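Local structure of WbbZ protein (Klebsiella pneumoniae subsp. pneumoniae NTUH-K2044, 6X1L) at residues A[9-14]-A[43-48]; A[17-22]-A[50-55]; A[253-258]-A[266-271]. The protein is functionally uncharacterised but belongs to the polysaccharide pyruvyl transferase family, so it probably transfers pyruvyl groups to a saccharide. All blocks are in the same frame, centred on the assembly; numbering follows the deposited sequence.

Interaction 1 of 3, residues A[9-14]-A[43-48]; sequences LKFDLL and YDFFER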
loop_
_atom_site.group_PDB
_atom_site.type_symbol
_atom_site.label_atom_id
_atom_site.label_comp_id
_atom_site.label_asym_id
_atom_site.label_seq_id
_atom_site.Cartn_x
_atom_site.Cartn_y
_atom_site.Cartn_z
ATOM N N LEU A 9 14.838 21.050 -17.206
ATOM C CA LEU A 9 15.630 22.156 -16.675
ATOM C C LEU A 9 14.790 23.421 -16.553
ATOM O O LEU A 9 14.846 24.117 -15.533
ATOM C CB LEU A 9 16.847 22.409 -17.566
ATOM C CG LEU A 9 17.688 23.652 -17.263
ATOM C CD1 LEU A 9 18.449 23.503 -15.950
ATOM C CD2 LEU A 9 18.637 23.951 -18.414
ATOM N N LYS A 10 14.007 23.732 -17.587
ATOM C CA LYS A 10 13.104 24.877 -17.521
ATOM C C LYS A 10 12.189 24.785 -16.309
ATOM O O LYS A 10 11.952 25.786 -15.620
ATOM C CB LYS A 10 12.282 24.965 -18.808
ATOM C CG LYS A 10 11.150 25.972 -18.748
ATOM C CD LYS A 10 10.114 25.714 -19.828
ATOM C CE LYS A 10 10.681 25.946 -21.215
ATOM N NZ LYS A 10 9.662 25.673 -22.263
ATOM N N PHE A 11 11.685 23.582 -16.021
ATOM C CA PHE A 11 10.751 23.394 -14.918
ATOM C C PHE A 11 11.400 23.708 -13.575
ATOM O O PHE A 11 10.800 24.391 -12.737
ATOM C CB PHE A 11 10.217 21.961 -14.945
ATOM C CG PHE A 11 9.046 21.725 -14.041
ATOM C CD1 PHE A 11 7.836 22.350 -14.278
ATOM C CD2 PHE A 11 9.147 20.851 -12.971
ATOM C CE1 PHE A 11 6.750 22.125 -13.454
ATOM C CE2 PHE A 11 8.065 20.619 -12.142
ATOM C CZ PHE A 11 6.864 21.254 -12.385
ATOM N N ASP A 12 12.623 23.219 -13.352
ATOM C CA ASP A 12 13.320 23.478 -12.094
ATOM C C ASP A 12 13.519 24.975 -11.875
ATOM O O ASP A 12 13.114 25.528 -10.846
ATOM C CB ASP A 12 14.669 22.752 -12.083
ATOM C CG ASP A 12 14.531 21.242 -12.230
ATOM O OD1 ASP A 12 13.394 20.730 -12.177
ATOM O OD2 ASP A 12 15.567 20.567 -12.403
ATOM N N LEU A 13 14.153 25.646 -12.841
ATOM C CA LEU A 13 14.435 27.073 -12.698
ATOM C C LEU A 13 13.157 27.875 -12.498
ATOM O O LEU A 13 13.121 28.818 -11.700
ATOM C CB LEU A 13 15.196 27.575 -13.926
ATOM C CG LEU A 13 16.562 26.932 -14.171
ATOM C CD1 LEU A 13 17.099 27.296 -15.544
ATOM C CD2 LEU A 13 17.542 27.343 -13.084
ATOM N N LEU A 14 12.090 27.500 -13.200
ATOM C CA LEU A 14 10.838 28.245 -13.117
ATOM C C LEU A 14 10.240 28.174 -11.716
ATOM O O LEU A 14 9.879 29.201 -11.132
ATOM C CB LEU A 14 9.859 27.709 -14.156
ATOM C CG LEU A 14 8.656 28.558 -14.546
ATOM C CD1 LEU A 14 9.087 29.923 -15.073
ATOM C CD2 LEU A 14 7.868 27.807 -15.590
ATOM N N TYR A 43 7.311 15.315 -4.089
ATOM C CA TYR A 43 8.115 15.504 -2.886
ATOM C C TYR A 43 9.598 15.351 -3.194
ATOM O O TYR A 43 10.427 16.092 -2.656
ATOM C CB TYR A 43 7.665 14.527 -1.794
ATOM C CG TYR A 43 6.246 14.786 -1.337
ATOM C CD1 TYR A 43 5.837 16.066 -0.986
ATOM C CD2 TYR A 43 5.308 13.763 -1.289
ATOM C CE1 TYR A 43 4.540 16.320 -0.581
ATOM C CE2 TYR A 43 4.004 14.004 -0.886
ATOM C CZ TYR A 43 3.627 15.285 -0.533
ATOM O OH TYR A 43 2.333 15.531 -0.131
ATOM N N ASP A 44 9.952 14.396 -4.061
ATOM C CA ASP A 44 11.335 14.280 -4.511
ATOM C C ASP A 44 11.780 15.551 -5.226
ATOM O O ASP A 44 12.917 16.006 -5.058
ATOM C CB ASP A 44 11.485 13.071 -5.435
ATOM C CG ASP A 44 11.204 11.752 -4.725
ATOM O OD1 ASP A 44 11.021 11.768 -3.493
ATOM O OD2 ASP A 44 11.162 10.703 -5.400
ATOM N N PHE A 45 10.888 16.135 -6.024
ATOM C CA PHE A 45 11.222 17.348 -6.766
ATOM C C PHE A 45 11.451 18.531 -5.830
ATOM O O PHE A 45 12.393 19.307 -6.023
ATOM C CB PHE A 45 10.109 17.652 -7.766
ATOM C CG PHE A 45 10.243 18.994 -8.435
ATOM C CD1 PHE A 45 11.061 19.153 -9.537
ATOM C CD2 PHE A 45 9.545 20.091 -7.962
ATOM C CE1 PHE A 45 11.183 20.385 -10.156
ATOM C CE2 PHE A 45 9.670 21.321 -8.572
ATOM C CZ PHE A 45 10.486 21.470 -9.671
ATOM N N PHE A 46 10.601 18.687 -4.811
ATOM C CA PHE A 46 10.785 19.769 -3.850
ATOM C C PHE A 46 12.102 19.629 -3.098
ATOM O O PHE A 46 12.841 20.607 -2.936
ATOM C CB PHE A 46 9.622 19.797 -2.858
ATOM C CG PHE A 46 8.322 20.257 -3.453
ATOM C CD1 PHE A 46 8.304 21.051 -4.586
ATOM C CD2 PHE A 46 7.115 19.899 -2.871
ATOM C CE1 PHE A 46 7.107 21.478 -5.133
ATOM C CE2 PHE A 46 5.916 20.322 -3.410
ATOM C CZ PHE A 46 5.912 21.114 -4.544
ATOM N N GLU A 47 12.410 18.420 -2.627
ATOM C CA GLU A 47 13.621 18.225 -1.839
ATOM C C GLU A 47 14.873 18.442 -2.679
ATOM O O GLU A 47 15.862 19.004 -2.193
ATOM C CB GLU A 47 13.624 16.825 -1.220
ATOM C CG GLU A 47 12.503 16.587 -0.220
ATOM C CD GLU A 47 12.564 15.202 0.409
ATOM O OE1 GLU A 47 11.559 14.776 1.020
ATOM O OE2 GLU A 47 13.615 14.538 0.289
ATOM N N ARG A 48 14.850 18.012 -3.942
ATOM C CA ARG A 48 16.046 18.123 -4.771
ATOM C C ARG A 48 16.324 19.565 -5.175
ATOM O O ARG A 48 17.478 19.917 -5.450
ATOM C CB ARG A 48 15.909 17.236 -6.008
ATOM C CG ARG A 48 17.222 16.975 -6.721
ATOM C CD ARG A 48 17.227 17.601 -8.096
ATOM N NE ARG A 48 16.226 16.987 -8.963
ATOM C CZ ARG A 48 15.992 17.364 -10.215
ATOM N NH1 ARG A 48 16.687 18.357 -10.753
ATOM N NH2 ARG A 48 15.063 16.746 -10.929
#
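Phe11 and Asp12 on helix 6-21 meet Phe45 and Arg48 on helix 33-48. The two helices precede and follow strand 23-27 of the parallel six-stranded sheet, in a GT-B-like fold. Their short segments are far apart for packed helices, with axes 11.4 Å apart at closest approach and directions 65° apart. Large side chains fill the gap.

The aromatic part is the pair Phe11 and Phe45. Both residues have CG anti to the backbone N, which turns the rings into the space between the helices. The planes lie at 42° and the centroids 5.0 Å apart, so the pair is neither a parallel stack nor a T. Phe11 CE2 lies over one face of Phe45, toward the rim. Phe11 CD2 comes nearest to Phe45 CE1, at 3.5 Å. Phe123 packs edge-to-face with Phe11, and Tyr153 does so with Phe45. Met150 touches both rings, so the pair is part of a larger buried cluster.

The polar part belongs to the Asp12 carboxylate, which divides its oxygens between two partners. OD2 makes a salt bridge with Arg48. The Arg48 chain bends at chi2 and chi3 to bring NH1 to it. Arg48 NH1 lies 3.0 Å from Asp12 OD2, but the N-H...O angle of 127° makes the hydrogen bond weak. The carboxylate and guanidinium planes stand nearly at a right angle, so this is no flat two-pronged pairing. Arg48 is on the exposed side of the contact, while Asp12 is buried; Tyr153 touches both.

The other oxygen turns to the aromatic ring. Asp12 OD1 lies in the plane of the Phe45 ring, at its edge, 3.0 Å from CE1.

Interaction 2 of 3, residues A[17-22]-A[50-55]; sequences SYHLSH and ALTYIP
His19 has its CG anti to the backbone N (chi1 -165°), which sends the imidazole from the last turns of helix 6-21 across to Leu51 and Thr52. Thr52 answers with chi1 61°, placing OG1 between its own backbone N and carbonyl carbon. There OG1 faces the ring nitrogen NE2.

NE2 has two hydrogen-bonding partners, both on Thr52. It donates to the backbone O over 3.0 Å, with an N-H...O angle of 137°. The acceptor lies at the ring edge, close to the imidazole plane. The donor in turn is somewhat tilted from the carbonyl plane. The second partner is the side-chain oxygen of the same residue, Thr52 OG1, 3.1 Å from His19 NE2.

Leu51 supplies the apolar part. Its methyl CD2 sits 3.7 Å from His19 CB and equally near CG, alongside the root of the ring. Leu51 CA lies over one face of the imidazole, 4.1 Å above the plane and toward the rim. Phe24 meets the same ring edge-to-face. Leu51 also touches Phe45, Phe46 and Leu15, so this side runs into the core between the two helices.

The turn that presents Leu51 and Thr52 is a Schellman motif ending helix 33-48. Ala50, with positive phi, is its C-prime residue. The chain runs on into strand 53-55, outermost in its sheet within this chain, where Ile54 pairs with Phe24 and Tyr26 of strand 23-27. The contact therefore joins the C-terminal end of one helix to the link between the next helix and its strand.

The bond to the Thr52 carbonyl is consistent with a proton on NE2, and the two Thr52 oxygens together probably restrain rotation of the ring.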
loop_
_atom_site.group_PDB
_atom_site.type_symbol
_atom_site.label_atom_id
_atom_site.label_comp_id
_atom_site.label_asym_id
_atom_site.label_seq_id
_atom_site.Cartn_x
_atom_site.Cartn_y
_atom_site.Cartn_z
ATOM N N SER A 17 12.210 30.097 -9.355
ATOM C CA SER A 17 11.977 31.531 -9.516
ATOM C C SER A 17 10.742 31.980 -8.743
ATOM O O SER A 17 10.767 33.015 -8.070
ATOM C CB SER A 17 11.836 31.874 -10.997
ATOM O OG SER A 17 11.561 33.255 -11.168
ATOM N N TYR A 18 9.659 31.200 -8.809
ATOM C CA TYR A 18 8.463 31.525 -8.038
ATOM C C TYR A 18 8.723 31.449 -6.541
ATOM O O TYR A 18 8.115 32.198 -5.767
ATOM C CB TYR A 18 7.322 30.580 -8.405
ATOM C CG TYR A 18 6.861 30.666 -9.839
ATOM C CD1 TYR A 18 6.671 31.892 -10.460
ATOM C CD2 TYR A 18 6.612 29.515 -10.571
ATOM C CE1 TYR A 18 6.244 31.964 -11.773
ATOM C CE2 TYR A 18 6.188 29.577 -11.877
ATOM C CZ TYR A 18 6.006 30.799 -12.475
ATOM O OH TYR A 18 5.582 30.847 -13.779
ATOM N N HIS A 19 9.614 30.551 -6.115
ATOM C CA HIS A 19 9.857 30.354 -4.690
ATOM C C HIS A 19 10.561 31.552 -4.069
ATOM O O HIS A 19 10.398 31.814 -2.871
ATOM C CB HIS A 19 10.676 29.082 -4.476
ATOM C CG HIS A 19 10.684 28.596 -3.060
ATOM N ND1 HIS A 19 11.711 28.872 -2.183
ATOM C CD2 HIS A 19 9.794 27.843 -2.372
ATOM C CE1 HIS A 19 11.452 28.313 -1.015
ATOM N NE2 HIS A 19 10.294 27.684 -1.101
ATOM N N LEU A 20 11.345 32.290 -4.857
ATOM C CA LEU A 20 11.970 33.500 -4.337
ATOM C C LEU A 20 10.935 34.560 -3.989
ATOM O O LEU A 20 11.124 35.319 -3.032
ATOM C CB LEU A 20 12.971 34.051 -5.352
ATOM C CG LEU A 20 14.207 33.192 -5.615
ATOM C CD1 LEU A 20 14.975 33.714 -6.817
ATOM C CD2 LEU A 20 15.099 33.154 -4.383
ATOM N N SER A 21 9.833 34.615 -4.736
ATOM C CA SER A 21 8.869 35.701 -4.606
ATOM C C SER A 21 7.719 35.374 -3.663
ATOM O O SER A 21 7.235 36.259 -2.951
ATOM C CB SER A 21 8.313 36.070 -5.983
ATOM O OG SER A 21 9.359 36.388 -6.885
ATOM N N HIS A 22 7.260 34.125 -3.647
ATOM C CA HIS A 22 6.092 33.737 -2.875
ATOM C C HIS A 22 6.367 32.418 -2.166
ATOM O O HIS A 22 7.246 31.649 -2.559
ATOM C CB HIS A 22 4.845 33.597 -3.766
ATOM C CG HIS A 22 4.622 34.756 -4.690
ATOM N ND1 HIS A 22 5.220 34.848 -5.928
ATOM C CD2 HIS A 22 3.861 35.869 -4.557
ATOM C CE1 HIS A 22 4.842 35.968 -6.517
ATOM N NE2 HIS A 22 4.017 36.607 -5.707
ATOM N N ALA A 50 15.500 22.204 -3.155
ATOM C CA ALA A 50 15.454 22.992 -1.921
ATOM C C ALA A 50 14.197 23.851 -1.833
ATOM O O ALA A 50 14.229 24.962 -1.304
ATOM C CB ALA A 50 16.703 23.867 -1.770
ATOM N N LEU A 51 13.078 23.353 -2.352
ATOM C CA LEU A 51 11.827 24.104 -2.366
ATOM C C LEU A 51 11.022 23.744 -1.124
ATOM O O LEU A 51 10.491 22.633 -1.020
ATOM C CB LEU A 51 11.035 23.812 -3.638
ATOM C CG LEU A 51 11.733 24.184 -4.944
ATOM C CD1 LEU A 51 10.910 23.708 -6.126
ATOM C CD2 LEU A 51 11.964 25.684 -5.016
ATOM N N THR A 52 10.932 24.678 -0.184
ATOM C CA THR A 52 10.102 24.474 0.990
ATOM C C THR A 52 8.653 24.828 0.679
ATOM O O THR A 52 8.362 25.645 -0.198
ATOM C CB THR A 52 10.605 25.312 2.167
ATOM O OG1 THR A 52 10.552 26.701 1.824
ATOM C CG2 THR A 52 12.040 24.934 2.510
ATOM N N TYR A 53 7.741 24.194 1.409
ATOM C CA TYR A 53 6.317 24.401 1.205
ATOM C C TYR A 53 5.602 24.220 2.535
ATOM O O TYR A 53 6.157 23.675 3.492
ATOM C CB TYR A 53 5.752 23.432 0.156
ATOM C CG TYR A 53 5.817 21.972 0.573
ATOM C CD1 TYR A 53 6.975 21.226 0.382
ATOM C CD2 TYR A 53 4.723 21.344 1.158
ATOM C CE1 TYR A 53 7.041 19.895 0.763
ATOM C CE2 TYR A 53 4.781 20.008 1.543
ATOM C CZ TYR A 53 5.943 19.293 1.339
ATOM O OH TYR A 53 6.014 17.973 1.713
ATOM N N ILE A 54 4.365 24.700 2.585
ATOM C CA ILE A 54 3.480 24.406 3.706
ATOM C C ILE A 54 2.283 23.655 3.139
ATOM O O ILE A 54 1.780 24.014 2.063
ATOM C CB ILE A 54 3.057 25.679 4.461
ATOM C CG1 ILE A 54 2.310 26.644 3.540
ATOM C CG2 ILE A 54 4.269 26.361 5.081
ATOM C CD1 ILE A 54 1.560 27.726 4.280
ATOM N N PRO A 55 1.821 22.594 3.796
ATOM C CA PRO A 55 0.673 21.851 3.266
ATOM C C PRO A 55 -0.609 22.652 3.420
ATOM O O PRO A 55 -0.808 23.354 4.414
ATOM C CB PRO A 55 0.650 20.574 4.117
ATOM C CG PRO A 55 1.310 20.971 5.400
ATOM C CD PRO A 55 2.357 21.991 5.030
#

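Interaction 3 of 3, residues A[253-258]-A[266-271]; sequences AVYNYS and TCFITA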
loop_
_atom_site.group_PDB
_atom_site.type_symbol
_atom_site.label_atom_id
_atom_site.label_comp_id
_atom_site.label_asym_id
_atom_site.label_seq_id
_atom_site.Cartn_x
_atom_site.Cartn_y
_atom_site.Cartn_z
ATOM N N ALA A 253 -2.249 10.404 -25.083
ATOM C CA ALA A 253 -1.564 11.691 -25.175
ATOM C C ALA A 253 -0.288 11.710 -24.341
ATOM O O ALA A 253 0.722 12.286 -24.758
ATOM C CB ALA A 253 -2.501 12.823 -24.752
ATOM N N VAL A 254 -0.309 11.095 -23.156
ATOM C CA VAL A 254 0.909 11.046 -22.353
ATOM C C VAL A 254 1.940 10.137 -23.015
ATOM O O VAL A 254 3.145 10.415 -22.983
ATOM C CB VAL A 254 0.591 10.602 -20.912
ATOM C CG1 VAL A 254 1.872 10.435 -20.108
ATOM C CG2 VAL A 254 -0.326 11.612 -20.230
ATOM N N TYR A 255 1.481 9.047 -23.636
ATOM C CA TYR A 255 2.394 8.142 -24.327
ATOM C C TYR A 255 3.117 8.850 -25.465
ATOM O O TYR A 255 4.337 8.723 -25.616
ATOM C CB TYR A 255 1.634 6.927 -24.863
ATOM C CG TYR A 255 2.480 6.072 -25.782
ATOM C CD1 TYR A 255 3.347 5.113 -25.266
ATOM C CD2 TYR A 255 2.426 6.232 -27.160
ATOM C CE1 TYR A 255 4.129 4.334 -26.101
ATOM C CE2 TYR A 255 3.206 5.460 -28.000
ATOM C CZ TYR A 255 4.055 4.511 -27.466
ATOM O OH TYR A 255 4.831 3.737 -28.298
ATOM N N ASN A 256 2.371 9.589 -26.291
ATOM C CA ASN A 256 2.977 10.248 -27.444
ATOM C C ASN A 256 3.987 11.307 -27.024
ATOM O O ASN A 256 4.993 11.506 -27.710
ATOM C CB ASN A 256 1.893 10.868 -28.329
ATOM C CG ASN A 256 1.095 9.826 -29.090
ATOM O OD1 ASN A 256 1.619 8.777 -29.466
ATOM N ND2 ASN A 256 -0.181 10.111 -29.323
ATOM N N TYR A 257 3.756 11.979 -25.895
ATOM C CA TYR A 257 4.651 13.051 -25.477
ATOM C C TYR A 257 5.860 12.554 -24.689
ATOM O O TYR A 257 6.962 13.090 -24.856
ATOM C CB TYR A 257 3.893 14.082 -24.636
ATOM C CG TYR A 257 4.750 15.269 -24.256
ATOM C CD1 TYR A 257 5.117 16.220 -25.208
ATOM C CD2 TYR A 257 5.201 15.436 -22.957
ATOM C CE1 TYR A 257 5.908 17.303 -24.867
ATOM C CE2 TYR A 257 5.992 16.516 -22.607
ATOM C CZ TYR A 257 6.341 17.446 -23.566
ATOM O OH TYR A 257 7.126 18.519 -23.216
ATOM N N SER A 258 5.684 11.541 -23.840
ATOM C CA SER A 258 6.693 11.180 -22.852
ATOM C C SER A 258 7.267 9.779 -23.004
ATOM O O SER A 258 8.426 9.568 -22.641
ATOM C CB SER A 258 6.115 11.312 -21.435
ATOM O OG SER A 258 5.791 12.659 -21.137
ATOM N N THR A 266 8.400 0.207 -24.315
ATOM C CA THR A 266 6.996 0.478 -24.036
ATOM C C THR A 266 6.301 0.813 -25.348
ATOM O O THR A 266 6.695 1.763 -26.035
ATOM C CB THR A 266 6.839 1.639 -23.051
ATOM O OG1 THR A 266 7.505 1.333 -21.822
ATOM C CG2 THR A 266 5.367 1.905 -22.771
ATOM N N CYS A 267 5.276 0.043 -25.698
ATOM C CA CYS A 267 4.504 0.309 -26.901
ATOM C C CYS A 267 3.027 0.453 -26.553
ATOM O O CYS A 267 2.549 -0.089 -25.552
ATOM C CB CYS A 267 4.693 -0.790 -27.954
ATOM S SG CYS A 267 3.856 -2.340 -27.596
ATOM N N PHE A 268 2.317 1.195 -27.398
ATOM C CA PHE A 268 0.915 1.536 -27.195
ATOM C C PHE A 268 0.071 0.726 -28.170
ATOM O O PHE A 268 0.279 0.805 -29.387
ATOM C CB PHE A 268 0.696 3.036 -27.401
ATOM C CG PHE A 268 -0.641 3.534 -26.931
ATOM C CD1 PHE A 268 -0.870 3.781 -25.587
ATOM C CD2 PHE A 268 -1.659 3.779 -27.837
ATOM C CE1 PHE A 268 -2.097 4.251 -25.154
ATOM C CE2 PHE A 268 -2.888 4.250 -27.412
ATOM C CZ PHE A 268 -3.106 4.486 -26.067
ATOM N N ILE A 269 -0.879 -0.037 -27.640
ATOM C CA ILE A 269 -1.720 -0.926 -28.435
ATOM C C ILE A 269 -3.027 -0.200 -28.721
ATOM O O ILE A 269 -3.862 -0.025 -27.828
ATOM C CB ILE A 269 -1.967 -2.267 -27.727
ATOM C CG1 ILE A 269 -0.702 -3.132 -27.746
ATOM C CG2 ILE A 269 -3.118 -3.015 -28.382
ATOM C CD1 ILE A 269 0.302 -2.792 -26.670
ATOM N N THR A 270 -3.207 0.219 -29.975
ATOM C CA THR A 270 -4.416 0.935 -30.367
ATOM C C THR A 270 -5.586 -0.015 -30.587
ATOM O O THR A 270 -6.718 0.287 -30.193
ATOM C CB THR A 270 -4.150 1.748 -31.632
ATOM O OG1 THR A 270 -3.395 0.953 -32.554
ATOM C CG2 THR A 270 -3.367 3.009 -31.299
ATOM N N ALA A 271 -5.334 -1.158 -31.218
ATOM C CA ALA A 271 -6.369 -2.158 -31.447
ATOM C C ALA A 271 -5.742 -3.523 -31.701
ATOM O O ALA A 271 -6.395 -4.553 -31.549
ATOM C CB ALA A 271 -7.256 -1.754 -32.615
#
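Tyr255 reaches from helix 250-259 to the backbone and side chain of Phe268, and this is the tight part of the contact. Phe268 CB stands 3.5 Å from the Tyr255 ring centroid. It is only 10° off the ring normal, so the methylene sits over the middle of the face in a CH-pi contact. The nearest ring atom to it is Tyr255 CE2. The Tyr255 side chain gets there with CG anti to the backbone N (chi1 171°), its ring extended from the helix toward the strand.

The two aromatic rings themselves meet much less closely. Their planes are 29° apart, near parallel, but the rings are slid past each other and barely overlap. The centroid separation is 5.3 Å. Phe268 CD1 comes alongside Tyr255 CB and CG at 4.1 Å. The Phe268 side chain also touches Asn251 and Glu252 of the same helix.

The helix and strand belong to a beta-alpha-beta unit made of strand 240-243, helix 250-259 and strand 266-268. The last strand is at the edge of the four-stranded parallel sheet, and Cys267 makes backbone hydrogen bonds with Val241 and Phe243.

The buried end of the contact is at Thr266. Its O lies at the edge of the Tyr255 ring, near the ring plane, 3.5 Å from OH. Thr266 CG2 is a looser neighbour, 4.3 Å from Tyr255 CE1, while its OG1 is hydrogen-bonded to Ser235. Outward, the CA-CB bond of exposed Cys267 points away from the helix, and the residue offers Tyr255 OH little more than its CA, at 3.7 Å.

From the N terminus, helix 6-21 supplies the first segment of both interaction 1 and interaction 2. The chain then runs through strand 23-27 into helix 33-48, where interaction 1 closes its loop. Interaction 2 opens before that and closes just after, at the approach to strand 53-55, so the two cross. They also touch: Phe46 O probably accepts a hydrogen bond from Leu51 N, and Tyr43 and Phe46 pack against Tyr53. Together they tie two helices to one edge of the six-stranded sheet. Interaction 3 follows in series near the C terminus. It closes a short loop from helix 250-259 to strand 266-268, the outermost strand of the four-stranded sheet. Its centre is about 26 Å from that of interaction 1, and it touches neither.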